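Local coordinates for type III pantothenate kinase (PDB 2NRH), which probably phosphorylates pantothenate with ATP as phosphate donor, the first step in coenzyme A biosynthesis, working as a homodimer that depends on a monovalent cation, at residues B[133-141]-B[147-156]; B[170-178]-B[185-194]. The protein carries 2 engineered substitutions. All coordinates share one frame; numbering follows the deposited sequence.

Contact 1: residues B[133-141]-B[147-156]; sequences FNTQVSLDA and MDALSYGVFK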
ATOM      1  N   PHE B 133       8.688  -1.158 -11.177  1.00 59.61           N
ATOM      2  CA  PHE B 133       8.212  -2.508 -10.817  1.00 60.73           C
ATOM      3  C   PHE B 133       8.324  -3.542 -11.955  1.00 60.90           C
ATOM      4  O   PHE B 133       8.130  -3.224 -13.133  1.00 61.34           O
ATOM      5  CB  PHE B 133       6.738  -2.570 -10.334  1.00 59.64           C
ATOM      6  CG  PHE B 133       6.418  -1.761  -9.131  1.00 60.94           C
ATOM      7  CD1 PHE B 133       7.391  -1.413  -8.185  1.00 61.12           C
ATOM      8  CD2 PHE B 133       5.103  -1.293  -8.949  1.00 63.21           C
ATOM      9  CE1 PHE B 133       7.070  -0.646  -7.089  1.00 58.42           C
ATOM     10  CE2 PHE B 133       4.764  -0.496  -7.850  1.00 60.14           C
ATOM     11  CZ  PHE B 133       5.748  -0.191  -6.911  1.00 61.32           C
ATOM     12  N   ASN B 134       8.546  -4.793 -11.581  1.00 60.98           N
ATOM     13  CA  ASN B 134       8.450  -5.904 -12.526  1.00 61.84           C
ATOM     14  C   ASN B 134       7.027  -6.478 -12.542  1.00 62.75           C
ATOM     15  O   ASN B 134       6.638  -7.205 -11.639  1.00 62.39           O
ATOM     16  CB  ASN B 134       9.525  -6.948 -12.201  1.00 60.74           C
ATOM     17  CG  ASN B 134       9.422  -8.213 -13.054  1.00 61.12           C
ATOM     18  OD1 ASN B 134       8.751  -8.244 -14.104  1.00 60.02           O
ATOM     19  ND2 ASN B 134      10.111  -9.269 -12.605  1.00 55.58           N
ATOM     20  N   THR B 135       6.250  -6.142 -13.573  1.00 64.78           N
ATOM     21  CA  THR B 135       4.847  -6.610 -13.672  1.00 67.74           C
ATOM     22  C   THR B 135       4.735  -8.124 -13.874  1.00 68.88           C
ATOM     23  O   THR B 135       3.656  -8.722 -13.721  1.00 69.11           O
ATOM     24  CB  THR B 135       4.106  -5.967 -14.845  1.00 67.33           C
ATOM     25  OG1 THR B 135       4.770  -6.347 -16.051  1.00 69.76           O
ATOM     26  CG2 THR B 135       4.105  -4.481 -14.718  1.00 66.71           C
ATOM     27  N   GLN B 136       5.863  -8.713 -14.243  1.00 70.62           N
ATOM     28  CA  GLN B 136       5.965 -10.127 -14.588  1.00 72.01           C
ATOM     29  C   GLN B 136       6.653 -10.867 -13.474  1.00 71.96           C
ATOM     30  O   GLN B 136       7.054 -12.010 -13.665  1.00 72.56           O
ATOM     31  CB  GLN B 136       6.720 -10.294 -15.912  1.00 71.96           C
ATOM     32  CG  GLN B 136       6.043  -9.543 -17.095  1.00 74.57           C
ATOM     33  CD  GLN B 136       4.555  -9.959 -17.344  1.00 78.24           C
ATOM     34  OE1 GLN B 136       4.241 -11.144 -17.526  1.00 79.89           O
ATOM     35  NE2 GLN B 136       3.654  -8.973 -17.359  1.00 78.23           N
ATOM     36  N   VAL B 137       6.766 -10.211 -12.309  1.00 71.45           N
ATOM     37  CA  VAL B 137       7.233 -10.863 -11.078  1.00 70.67           C
ATOM     38  C   VAL B 137       6.290 -12.025 -10.720  1.00 70.80           C
ATOM     39  O   VAL B 137       5.068 -11.933 -10.876  1.00 71.06           O
ATOM     40  CB  VAL B 137       7.391  -9.856  -9.878  1.00 70.67           C
ATOM     41  CG1 VAL B 137       6.041  -9.501  -9.232  1.00 69.53           C
ATOM     42  CG2 VAL B 137       8.360 -10.382  -8.817  1.00 70.16           C
ATOM     43  N   SER B 138       6.879 -13.124 -10.270  1.00 70.85           N
ATOM     44  CA  SER B 138       6.126 -14.272  -9.815  1.00 71.08           C
ATOM     45  C   SER B 138       5.598 -14.080  -8.370  1.00 71.12           C
ATOM     46  O   SER B 138       6.286 -13.530  -7.511  1.00 69.66           O
ATOM     47  CB  SER B 138       7.009 -15.526  -9.898  1.00 70.68           C
ATOM     48  OG  SER B 138       6.705 -16.425  -8.843  1.00 70.59           O
ATOM     49  N   LEU B 139       4.403 -14.594  -8.107  1.00 71.59           N
ATOM     50  CA  LEU B 139       3.807 -14.456  -6.790  1.00 72.47           C
ATOM     51  C   LEU B 139       4.017 -15.672  -5.921  1.00 73.26           C
ATOM     52  O   LEU B 139       3.847 -15.630  -4.708  1.00 73.70           O
ATOM     53  CB  LEU B 139       2.332 -14.078  -6.913  1.00 71.93           C
ATOM     54  CG  LEU B 139       2.070 -12.556  -6.808  1.00 73.20           C
ATOM     55  CD1 LEU B 139       3.190 -11.613  -7.275  1.00 69.09           C
ATOM     56  CD2 LEU B 139       0.756 -12.165  -7.455  1.00 72.92           C
ATOM     57  N   ASP B 140       4.433 -16.762  -6.536  1.00 74.94           N
ATOM     58  CA  ASP B 140       4.620 -18.014  -5.795  1.00 76.23           C
ATOM     59  C   ASP B 140       6.092 -18.426  -5.588  1.00 76.14           C
ATOM     60  O   ASP B 140       6.396 -19.621  -5.544  1.00 77.57           O
ATOM     61  CB  ASP B 140       3.796 -19.122  -6.461  1.00 76.67           C
ATOM     62  CG  ASP B 140       2.312 -18.739  -6.599  1.00 79.38           C
ATOM     63  OD1 ASP B 140       1.615 -18.563  -5.555  1.00 82.28           O
ATOM     64  OD2 ASP B 140       1.846 -18.616  -7.750  1.00 79.48           O
ATOM     65  N   ALA B 141       6.979 -17.433  -5.506  1.00 75.14           N
ATOM     66  CA  ALA B 141       8.372 -17.585  -5.059  1.00 74.34           C
ATOM     67  C   ALA B 141       8.849 -16.294  -4.373  1.00 73.36           C
ATOM     68  O   ALA B 141       8.470 -15.207  -4.807  1.00 73.61           O
ATOM     69  CB  ALA B 141       9.269 -17.892  -6.251  1.00 74.33           C
ATOM     70  N   MET B 147      14.070  -4.759  -7.017  1.00 60.83           N
ATOM     71  CA  MET B 147      12.965  -4.537  -7.956  1.00 60.30           C
ATOM     72  C   MET B 147      11.820  -5.515  -7.669  1.00 59.45           C
ATOM     73  O   MET B 147      10.653  -5.131  -7.634  1.00 59.51           O
ATOM     74  CB  MET B 147      13.438  -4.683  -9.423  1.00 60.16           C
ATOM     75  CG  MET B 147      12.307  -4.876 -10.485  1.00 60.51           C
ATOM     76  SD  MET B 147      12.748  -4.627 -12.267  1.00 61.64           S
ATOM     77  CE  MET B 147      13.266  -2.936 -12.162  1.00 59.21           C
ATOM     78  N   ASP B 148      12.172  -6.780  -7.492  1.00 58.24           N
ATOM     79  CA  ASP B 148      11.191  -7.823  -7.316  1.00 57.65           C
ATOM     80  C   ASP B 148      10.642  -7.780  -5.905  1.00 55.80           C
ATOM     81  O   ASP B 148       9.471  -8.138  -5.693  1.00 56.20           O
ATOM     82  CB  ASP B 148      11.767  -9.226  -7.641  1.00 57.66           C
ATOM     83  CG  ASP B 148      11.888  -9.505  -9.147  1.00 61.24           C
ATOM     84  OD1 ASP B 148      12.628 -10.465  -9.488  1.00 63.62           O
ATOM     85  OD2 ASP B 148      11.269  -8.799 -10.001  1.00 61.23           O
ATOM     86  N   ALA B 149      11.466  -7.363  -4.945  1.00 53.34           N
ATOM     87  CA  ALA B 149      11.018  -7.271  -3.559  1.00 51.98           C
ATOM     88  C   ALA B 149       9.855  -6.236  -3.376  1.00 52.95           C
ATOM     89  O   ALA B 149       8.895  -6.484  -2.611  1.00 51.99           O
ATOM     90  CB  ALA B 149      12.157  -6.978  -2.647  1.00 49.95           C
ATOM     91  N   LEU B 150       9.965  -5.123  -4.110  1.00 52.84           N
ATOM     92  CA  LEU B 150       8.918  -4.121  -4.267  1.00 53.76           C
ATOM     93  C   LEU B 150       7.696  -4.604  -5.042  1.00 55.07           C
ATOM     94  O   LEU B 150       6.526  -4.409  -4.612  1.00 54.56           O
ATOM     95  CB  LEU B 150       9.501  -2.870  -4.939  1.00 52.45           C
ATOM     96  CG  LEU B 150      10.694  -2.217  -4.187  1.00 53.38           C
ATOM     97  CD1 LEU B 150      11.401  -1.163  -5.048  1.00 56.22           C
ATOM     98  CD2 LEU B 150      10.402  -1.652  -2.768  1.00 47.98           C
ATOM     99  N   SER B 151       7.942  -5.217  -6.202  1.00 54.88           N
ATOM    100  CA  SER B 151       6.830  -5.625  -7.048  1.00 55.05           C
ATOM    101  C   SER B 151       6.007  -6.666  -6.366  1.00 56.17           C
ATOM    102  O   SER B 151       4.794  -6.674  -6.511  1.00 56.53           O
ATOM    103  CB  SER B 151       7.301  -6.121  -8.395  1.00 54.38           C
ATOM    104  OG  SER B 151       8.292  -5.234  -8.828  1.00 52.20           O
ATOM    105  N   TYR B 152       6.670  -7.524  -5.583  1.00 57.35           N
ATOM    106  CA  TYR B 152       6.001  -8.599  -4.881  1.00 56.31           C
ATOM    107  C   TYR B 152       5.184  -8.024  -3.724  1.00 56.26           C
ATOM    108  O   TYR B 152       4.024  -8.395  -3.513  1.00 55.52           O
ATOM    109  CB  TYR B 152       7.023  -9.588  -4.374  1.00 56.76           C
ATOM    110  CG  TYR B 152       6.450 -10.766  -3.573  1.00 58.37           C
ATOM    111  CD1 TYR B 152       6.345 -12.056  -4.138  1.00 58.30           C
ATOM    112  CD2 TYR B 152       6.049 -10.594  -2.239  1.00 57.13           C
ATOM    113  CE1 TYR B 152       5.846 -13.146  -3.371  1.00 58.20           C
ATOM    114  CE2 TYR B 152       5.566 -11.654  -1.470  1.00 56.94           C
ATOM    115  CZ  TYR B 152       5.464 -12.926  -2.046  1.00 59.38           C
ATOM    116  OH  TYR B 152       4.979 -13.949  -1.250  1.00 61.28           O
ATOM    117  N   GLY B 153       5.810  -7.112  -2.989  1.00 55.36           N
ATOM    118  CA  GLY B 153       5.176  -6.502  -1.845  1.00 54.76           C
ATOM    119  C   GLY B 153       3.840  -5.911  -2.287  1.00 53.13           C
ATOM    120  O   GLY B 153       2.812  -6.220  -1.721  1.00 52.84           O
ATOM    121  N   VAL B 154       3.887  -5.101  -3.327  1.00 51.88           N
ATOM    122  CA  VAL B 154       2.736  -4.416  -3.850  1.00 52.81           C
ATOM    123  C   VAL B 154       1.764  -5.423  -4.417  1.00 53.57           C
ATOM    124  O   VAL B 154       0.614  -5.517  -3.930  1.00 54.42           O
ATOM    125  CB  VAL B 154       3.149  -3.324  -4.906  1.00 52.20           C
ATOM    126  CG1 VAL B 154       1.967  -2.770  -5.692  1.00 52.77           C
ATOM    127  CG2 VAL B 154       3.897  -2.225  -4.222  1.00 52.97           C
ATOM    128  N   PHE B 155       2.187  -6.158  -5.440  1.00 53.55           N
ATOM    129  CA  PHE B 155       1.201  -6.901  -6.196  1.00 55.61           C
ATOM    130  C   PHE B 155       0.589  -8.057  -5.400  1.00 56.25           C
ATOM    131  O   PHE B 155      -0.601  -8.368  -5.549  1.00 57.30           O
ATOM    132  CB  PHE B 155       1.735  -7.396  -7.536  1.00 56.13           C
ATOM    133  CG  PHE B 155       2.202  -6.309  -8.460  1.00 58.47           C
ATOM    134  CD1 PHE B 155       1.657  -5.034  -8.407  1.00 59.66           C
ATOM    135  CD2 PHE B 155       3.198  -6.582  -9.412  1.00 61.25           C
ATOM    136  CE1 PHE B 155       2.110  -4.021  -9.269  1.00 64.17           C
ATOM    137  CE2 PHE B 155       3.664  -5.589 -10.282  1.00 63.10           C
ATOM    138  CZ  PHE B 155       3.112  -4.294 -10.216  1.00 62.92           C
ATOM    139  N   LYS B 156       1.394  -8.696  -4.559  1.00 56.94           N
ATOM    140  CA  LYS B 156       0.870  -9.801  -3.766  1.00 57.19           C
ATOM    141  C   LYS B 156      -0.020  -9.375  -2.637  1.00 55.88           C
ATOM    142  O   LYS B 156      -0.954 -10.121  -2.298  1.00 56.79           O
ATOM    143  CB  LYS B 156       1.957 -10.739  -3.228  1.00 57.27           C
ATOM    144  CG  LYS B 156       1.460 -12.196  -3.373  1.00 60.18           C
ATOM    145  CD  LYS B 156       1.920 -13.146  -2.330  1.00 60.91           C
ATOM    146  CE  LYS B 156       1.466 -14.534  -2.750  1.00 64.24           C
ATOM    147  NZ  LYS B 156       2.183 -15.596  -1.932  1.00 68.03           N
TER
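Ser151 OG takes the backbone N-H of Asn134 at 2.8 Å from N to OG and passes its own hydroxyl hydrogen back to Met147 O, one turn earlier in the helix. Serine suits this place because its hydroxyl lies beside its own backbone N (chi1 -43°), where it can reach the preceding turn and the loop together. Met147 O also accepts a hydrogen bond from Ser151 N, the two donors coming from opposite faces of the carbonyl plane. Next to this, Asn134 ND2 meets Asp148 OD2 on its syn side (2.9 Å), in the amide plane but 22° out of the carboxylate plane, while Asn134 OD1 closes an Asx turn onto Gln136 N at the start of the type I turn from Asn134 to Val137. Apolar groups flank these bonds. The Phe133 and Phe155 rings have almost perpendicular planes but meet obliquely, and Val137 CG1 comes to the edge of the Phe155 ring. Farther along, Leu139 CG slides past Lys156 CG at 3.5 Å; Lys156 NZ bonds weakly to Leu139 O, its salt bridge going to Asp164 of the second subunit. The loop thus lies along helix 146-165, between Tyr122 of helix 115-125 against Phe133 and Phe110 of the second subunit against Tyr152.

Contact 2: residues B[170-178]-B[185-194]; sequences KLYFTGGDG and FDHAIYDKLL. With SO4 (sulfate ion), chain E.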
ATOM      1  N   LYS B 170     -17.986 -13.848  -7.437  1.00 68.01           N
ATOM      2  CA  LYS B 170     -17.368 -13.426  -8.698  1.00 67.80           C
ATOM      3  C   LYS B 170     -16.689 -12.083  -8.480  1.00 66.45           C
ATOM      4  O   LYS B 170     -17.132 -11.315  -7.608  1.00 66.51           O
ATOM      5  CB  LYS B 170     -18.417 -13.272  -9.830  1.00 69.40           C
ATOM      6  CG  LYS B 170     -19.597 -14.328  -9.876  1.00 72.94           C
ATOM      7  CD  LYS B 170     -19.377 -15.462 -10.926  1.00 76.26           C
ATOM      8  CE  LYS B 170     -20.597 -16.440 -11.050  1.00 76.31           C
ATOM      9  NZ  LYS B 170     -21.518 -16.186 -12.222  1.00 79.44           N
ATOM     10  N   LEU B 171     -15.626 -11.821  -9.255  1.00 64.15           N
ATOM     11  CA  LEU B 171     -14.903 -10.551  -9.257  1.00 61.41           C
ATOM     12  C   LEU B 171     -15.175  -9.779 -10.505  1.00 60.35           C
ATOM     13  O   LEU B 171     -15.172 -10.344 -11.597  1.00 59.91           O
ATOM     14  CB  LEU B 171     -13.417 -10.763  -9.225  1.00 61.46           C
ATOM     15  CG  LEU B 171     -12.775 -10.973  -7.880  1.00 61.21           C
ATOM     16  CD1 LEU B 171     -11.469 -11.713  -8.082  1.00 62.92           C
ATOM     17  CD2 LEU B 171     -12.554  -9.637  -7.291  1.00 62.16           C
ATOM     18  N   TYR B 172     -15.411  -8.477 -10.338  1.00 57.94           N
ATOM     19  CA  TYR B 172     -15.475  -7.583 -11.447  1.00 56.28           C
ATOM     20  C   TYR B 172     -14.347  -6.565 -11.225  1.00 56.72           C
ATOM     21  O   TYR B 172     -14.041  -6.221 -10.057  1.00 57.07           O
ATOM     22  CB  TYR B 172     -16.855  -6.957 -11.502  1.00 56.07           C
ATOM     23  CG  TYR B 172     -17.972  -8.004 -11.588  1.00 56.33           C
ATOM     24  CD1 TYR B 172     -18.516  -8.347 -12.820  1.00 54.12           C
ATOM     25  CD2 TYR B 172     -18.445  -8.663 -10.449  1.00 55.18           C
ATOM     26  CE1 TYR B 172     -19.487  -9.246 -12.920  1.00 55.40           C
ATOM     27  CE2 TYR B 172     -19.427  -9.596 -10.535  1.00 54.63           C
ATOM     28  CZ  TYR B 172     -19.941  -9.893 -11.783  1.00 56.37           C
ATOM     29  OH  TYR B 172     -20.944 -10.812 -11.939  1.00 57.01           O
ATOM     30  N   PHE B 173     -13.712  -6.149 -12.327  1.00 54.30           N
ATOM     31  CA  PHE B 173     -12.549  -5.297 -12.284  1.00 53.97           C
ATOM     32  C   PHE B 173     -12.769  -4.192 -13.279  1.00 53.65           C
ATOM     33  O   PHE B 173     -13.417  -4.415 -14.304  1.00 52.65           O
ATOM     34  CB  PHE B 173     -11.260  -6.044 -12.690  1.00 53.79           C
ATOM     35  CG  PHE B 173     -10.557  -6.707 -11.557  1.00 52.57           C
ATOM     36  CD1 PHE B 173      -9.634  -6.009 -10.786  1.00 51.68           C
ATOM     37  CD2 PHE B 173     -10.802  -8.037 -11.265  1.00 51.16           C
ATOM     38  CE1 PHE B 173      -8.973  -6.636  -9.697  1.00 49.51           C
ATOM     39  CE2 PHE B 173     -10.157  -8.655 -10.214  1.00 51.52           C
ATOM     40  CZ  PHE B 173      -9.224  -7.942  -9.420  1.00 50.18           C
ATOM     41  N   THR B 174     -12.240  -3.006 -12.958  1.00 52.38           N
ATOM     42  CA  THR B 174     -12.355  -1.829 -13.847  1.00 52.64           C
ATOM     43  C   THR B 174     -11.209  -0.897 -13.549  1.00 52.42           C
ATOM     44  O   THR B 174     -10.415  -1.156 -12.633  1.00 51.15           O
ATOM     45  CB  THR B 174     -13.784  -1.092 -13.768  1.00 53.05           C
ATOM     46  OG1 THR B 174     -13.927  -0.155 -14.844  1.00 52.45           O
ATOM     47  CG2 THR B 174     -14.040  -0.398 -12.430  1.00 53.59           C
ATOM     48  N   GLY B 175     -11.075   0.149 -14.344  1.00 53.13           N
ATOM     49  CA  GLY B 175      -9.998   1.114 -14.108  1.00 54.47           C
ATOM     50  C   GLY B 175      -8.725   0.813 -14.892  1.00 55.24           C
ATOM     51  O   GLY B 175      -8.562  -0.301 -15.418  1.00 55.47           O
ATOM     52  N   GLY B 176      -7.837   1.816 -14.977  1.00 55.17           N
ATOM     53  CA  GLY B 176      -6.585   1.733 -15.737  1.00 54.91           C
ATOM     54  C   GLY B 176      -5.739   0.539 -15.384  1.00 55.37           C
ATOM     55  O   GLY B 176      -5.028   0.042 -16.235  1.00 55.83           O
ATOM     56  N   ASP B 177      -5.810   0.055 -14.138  1.00 55.50           N
ATOM     57  CA  ASP B 177      -4.966  -1.088 -13.726  1.00 55.27           C
ATOM     58  C   ASP B 177      -5.773  -2.339 -13.507  1.00 54.11           C
ATOM     59  O   ASP B 177      -5.269  -3.319 -12.968  1.00 52.93           O
ATOM     60  CB  ASP B 177      -4.135  -0.781 -12.459  1.00 55.10           C
ATOM     61  CG  ASP B 177      -2.961   0.169 -12.731  1.00 57.47           C
ATOM     62  OD1 ASP B 177      -2.144  -0.123 -13.639  1.00 61.60           O
ATOM     63  OD2 ASP B 177      -2.821   1.192 -12.021  1.00 55.30           O
ATOM     64  N   GLY B 178      -7.031  -2.300 -13.911  1.00 54.19           N
ATOM     65  CA  GLY B 178      -7.960  -3.397 -13.591  1.00 54.92           C
ATOM     66  C   GLY B 178      -7.646  -4.711 -14.323  1.00 55.17           C
ATOM     67  O   GLY B 178      -7.662  -5.789 -13.686  1.00 54.33           O
ATOM     68  N   PHE B 185      -6.576 -13.854 -11.592  1.00 66.00           N
ATOM     69  CA  PHE B 185      -7.738 -14.552 -11.039  1.00 67.21           C
ATOM     70  C   PHE B 185      -8.497 -15.273 -12.122  1.00 69.20           C
ATOM     71  O   PHE B 185      -8.644 -14.772 -13.241  1.00 69.08           O
ATOM     72  CB  PHE B 185      -8.702 -13.566 -10.326  1.00 66.18           C
ATOM     73  CG  PHE B 185      -8.139 -12.938  -9.044  1.00 60.81           C
ATOM     74  CD1 PHE B 185      -8.191 -13.616  -7.842  1.00 58.89           C
ATOM     75  CD2 PHE B 185      -7.605 -11.669  -9.058  1.00 56.97           C
ATOM     76  CE1 PHE B 185      -7.661 -13.056  -6.686  1.00 59.27           C
ATOM     77  CE2 PHE B 185      -7.084 -11.095  -7.908  1.00 57.85           C
ATOM     78  CZ  PHE B 185      -7.106 -11.784  -6.722  1.00 58.07           C
ATOM     79  N   ASP B 186      -9.002 -16.457 -11.803  1.00 72.72           N
ATOM     80  CA  ASP B 186     -10.022 -17.021 -12.691  1.00 75.53           C
ATOM     81  C   ASP B 186     -11.394 -16.731 -12.123  1.00 76.48           C
ATOM     82  O   ASP B 186     -11.531 -16.466 -10.924  1.00 77.33           O
ATOM     83  CB  ASP B 186      -9.798 -18.495 -12.989  1.00 76.15           C
ATOM     84  CG  ASP B 186      -9.948 -19.351 -11.789  1.00 79.79           C
ATOM     85  OD1 ASP B 186     -11.096 -19.840 -11.600  1.00 87.63           O
ATOM     86  OD2 ASP B 186      -8.945 -19.551 -11.053  1.00 79.98           O
ATOM     87  N   HIS B 187     -12.405 -16.738 -12.991  1.00 77.63           N
ATOM     88  CA  HIS B 187     -13.764 -16.368 -12.600  1.00 77.92           C
ATOM     89  C   HIS B 187     -13.866 -14.856 -12.302  1.00 76.41           C
ATOM     90  O   HIS B 187     -14.662 -14.428 -11.463  1.00 76.96           O
ATOM     91  CB  HIS B 187     -14.243 -17.208 -11.398  1.00 79.43           C
ATOM     92  CG  HIS B 187     -14.382 -18.681 -11.685  1.00 85.63           C
ATOM     93  ND1 HIS B 187     -14.285 -19.645 -10.692  1.00 89.05           N
ATOM     94  CD2 HIS B 187     -14.623 -19.355 -12.842  1.00 89.05           C
ATOM     95  CE1 HIS B 187     -14.457 -20.842 -11.229  1.00 90.87           C
ATOM     96  NE2 HIS B 187     -14.663 -20.695 -12.530  1.00 91.49           N
ATOM     97  N   ALA B 188     -13.056 -14.064 -13.000  1.00 74.21           N
ATOM     98  CA  ALA B 188     -13.061 -12.633 -12.877  1.00 72.33           C
ATOM     99  C   ALA B 188     -13.228 -12.008 -14.246  1.00 72.30           C
ATOM    100  O   ALA B 188     -12.664 -12.487 -15.234  1.00 72.88           O
ATOM    101  CB  ALA B 188     -11.788 -12.176 -12.267  1.00 72.16           C
ATOM    102  N   ILE B 189     -14.018 -10.940 -14.307  1.00 71.33           N
ATOM    103  CA  ILE B 189     -14.207 -10.165 -15.513  1.00 69.87           C
ATOM    104  C   ILE B 189     -13.488  -8.836 -15.381  1.00 67.97           C
ATOM    105  O   ILE B 189     -13.290  -8.346 -14.279  1.00 68.34           O
ATOM    106  CB  ILE B 189     -15.704  -9.926 -15.764  1.00 70.37           C
ATOM    107  CG1 ILE B 189     -16.187 -10.792 -16.931  1.00 72.90           C
ATOM    108  CG2 ILE B 189     -15.984  -8.459 -16.140  1.00 72.17           C
ATOM    109  CD1 ILE B 189     -16.675 -12.179 -16.526  1.00 78.11           C
ATOM    110  N   TYR B 190     -13.076  -8.277 -16.507  1.00 65.45           N
ATOM    111  CA  TYR B 190     -12.603  -6.931 -16.561  1.00 63.06           C
ATOM    112  C   TYR B 190     -13.551  -6.210 -17.503  1.00 63.41           C
ATOM    113  O   TYR B 190     -13.837  -6.685 -18.612  1.00 63.04           O
ATOM    114  CB  TYR B 190     -11.137  -6.790 -17.020  1.00 61.34           C
ATOM    115  CG  TYR B 190     -10.790  -5.343 -17.321  1.00 59.43           C
ATOM    116  CD1 TYR B 190     -10.546  -4.430 -16.264  1.00 54.93           C
ATOM    117  CD2 TYR B 190     -10.765  -4.854 -18.644  1.00 55.28           C
ATOM    118  CE1 TYR B 190     -10.301  -3.087 -16.485  1.00 49.80           C
ATOM    119  CE2 TYR B 190     -10.465  -3.486 -18.891  1.00 56.37           C
ATOM    120  CZ  TYR B 190     -10.234  -2.615 -17.775  1.00 58.13           C
ATOM    121  OH  TYR B 190      -9.938  -1.274 -17.958  1.00 60.70           O
ATOM    122  N   ASP B 191     -14.046  -5.060 -17.044  1.00 62.99           N
ATOM    123  CA  ASP B 191     -14.939  -4.250 -17.808  1.00 62.00           C
ATOM    124  C   ASP B 191     -14.487  -2.818 -17.544  1.00 62.14           C
ATOM    125  O   ASP B 191     -14.665  -2.276 -16.460  1.00 61.70           O
ATOM    126  CB  ASP B 191     -16.340  -4.528 -17.328  1.00 61.60           C
ATOM    127  CG  ASP B 191     -17.396  -3.775 -18.098  1.00 64.21           C
ATOM    128  OD1 ASP B 191     -17.094  -2.939 -18.996  1.00 64.52           O
ATOM    129  OD2 ASP B 191     -18.576  -4.016 -17.771  1.00 70.12           O
ATOM    130  N   LYS B 192     -13.847  -2.235 -18.548  1.00 61.97           N
ATOM    131  CA  LYS B 192     -13.406  -0.850 -18.547  1.00 61.39           C
ATOM    132  C   LYS B 192     -14.550   0.102 -18.261  1.00 61.15           C
ATOM    133  O   LYS B 192     -14.335   1.194 -17.730  1.00 61.23           O
ATOM    134  CB  LYS B 192     -12.821  -0.528 -19.925  1.00 61.75           C
ATOM    135  CG  LYS B 192     -12.318   0.892 -20.135  1.00 62.29           C
ATOM    136  CD  LYS B 192     -11.818   1.047 -21.559  1.00 62.61           C
ATOM    137  CE  LYS B 192     -10.937   2.262 -21.678  1.00 67.19           C
ATOM    138  NZ  LYS B 192     -10.989   2.778 -23.110  1.00 73.63           N
ATOM    139  N   LEU B 193     -15.757  -0.312 -18.618  1.00 59.71           N
ATOM    140  CA  LEU B 193     -16.898   0.565 -18.548  1.00 59.78           C
ATOM    141  C   LEU B 193     -17.862   0.276 -17.408  1.00 58.89           C
ATOM    142  O   LEU B 193     -19.020   0.628 -17.509  1.00 60.02           O
ATOM    143  CB  LEU B 193     -17.680   0.536 -19.863  1.00 60.46           C
ATOM    144  CG  LEU B 193     -16.991   0.693 -21.227  1.00 62.60           C
ATOM    145  CD1 LEU B 193     -17.935   0.209 -22.326  1.00 65.40           C
ATOM    146  CD2 LEU B 193     -16.565   2.107 -21.532  1.00 63.54           C
ATOM    147  N   LEU B 194     -17.406  -0.317 -16.312  1.00 57.51           N
ATOM    148  CA  LEU B 194     -18.330  -0.626 -15.219  1.00 56.84           C
ATOM    149  C   LEU B 194     -19.218   0.537 -14.744  1.00 57.07           C
ATOM    150  O   LEU B 194     -20.427   0.367 -14.486  1.00 58.36           O
ATOM    151  CB  LEU B 194     -17.593  -1.184 -14.002  1.00 55.35           C
ATOM    152  CG  LEU B 194     -17.714  -2.662 -13.776  1.00 54.67           C
ATOM    153  CD1 LEU B 194     -17.469  -2.923 -12.322  1.00 47.37           C
ATOM    154  CD2 LEU B 194     -19.143  -3.226 -14.232  1.00 54.13           C
TER
HETATM  155  S   SO4 E 219      -8.381   5.138 -14.151  1.00 91.28           S
HETATM  156  O1  SO4 E 219      -8.914   3.876 -13.679  1.00 89.59           O
HETATM  157  O2  SO4 E 219      -7.036   4.915 -14.672  1.00 92.97           O
HETATM  158  O3  SO4 E 219      -9.249   5.645 -15.221  1.00 90.60           O
HETATM  159  O4  SO4 E 219      -8.289   6.085 -13.020  1.00 91.65           O
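Leu171 lays its CD1 methyl over one face of the Phe185 ring, 3.9 Å from the centroid and 21° off the normal, a CH-pi contact suited to a branched apolar chain beside a flat ring. The Phe173 and Phe185 side chains cross at about a right angle, with Phe173 CZ 4.1 Å from Phe185 CD2, and the small Ala188 fits against Leu171 CB. Ile162 of helix 146-165 packs on this face. Strands 171-174 and 188-190 are parallel neighbours joined through helix 178-182, a beta-alpha-beta crossover in the ASKHA-type kinase fold, with 188-190 outermost in its sheet. Ile189 N donates to Leu171 O (3.0 Å) and Asp191 N to Phe173 O, with a weak bond from Phe173 N to Ile189 O between them. Beyond, Thr174 OG1, anti to its own N (chi1 -168°), gives its hydrogen to Asp191 O at 2.8 Å, in the carbonyl plane and on a lone pair. Tyr190 OH donates to Gly175 O at 3.0 Å from above the carbonyl plane, while Gly178 N comes from the other face. Gly175, whose positive phi (93°) glycine tolerates, lies close to Asp91, a predicted potassium ligand. Without side chains, Gly175 and Gly176 let a sulfate, probably from the crystallisation liquor, sit against the backbone, Gly176 N donating to its O1 at 2.7 Å.

In the fold
Contact 1 closes before contact 2 opens, and helix 146-165 leads from one to the other: it carries the second segment of contact 1 and, farther on, lends Ile162 to the apolar face of contact 2. Their nearest atoms are about 7 Å apart and do not touch. Contact 1 lies toward the periphery, its centre about 22 Å from the chain centre, and combines apolar packing with side-chain hydrogen bonds that fasten an irregular loop to a helix at the dimer interface. Contact 2, its centre about 10 Å from that of the chain, is built on parallel backbone pairing and touched by no other chain of the assembly; its glycine turn lies next to the predicted potassium ligand Asp91 and near the predicted ATP site, whereas contact 1 lies away from them.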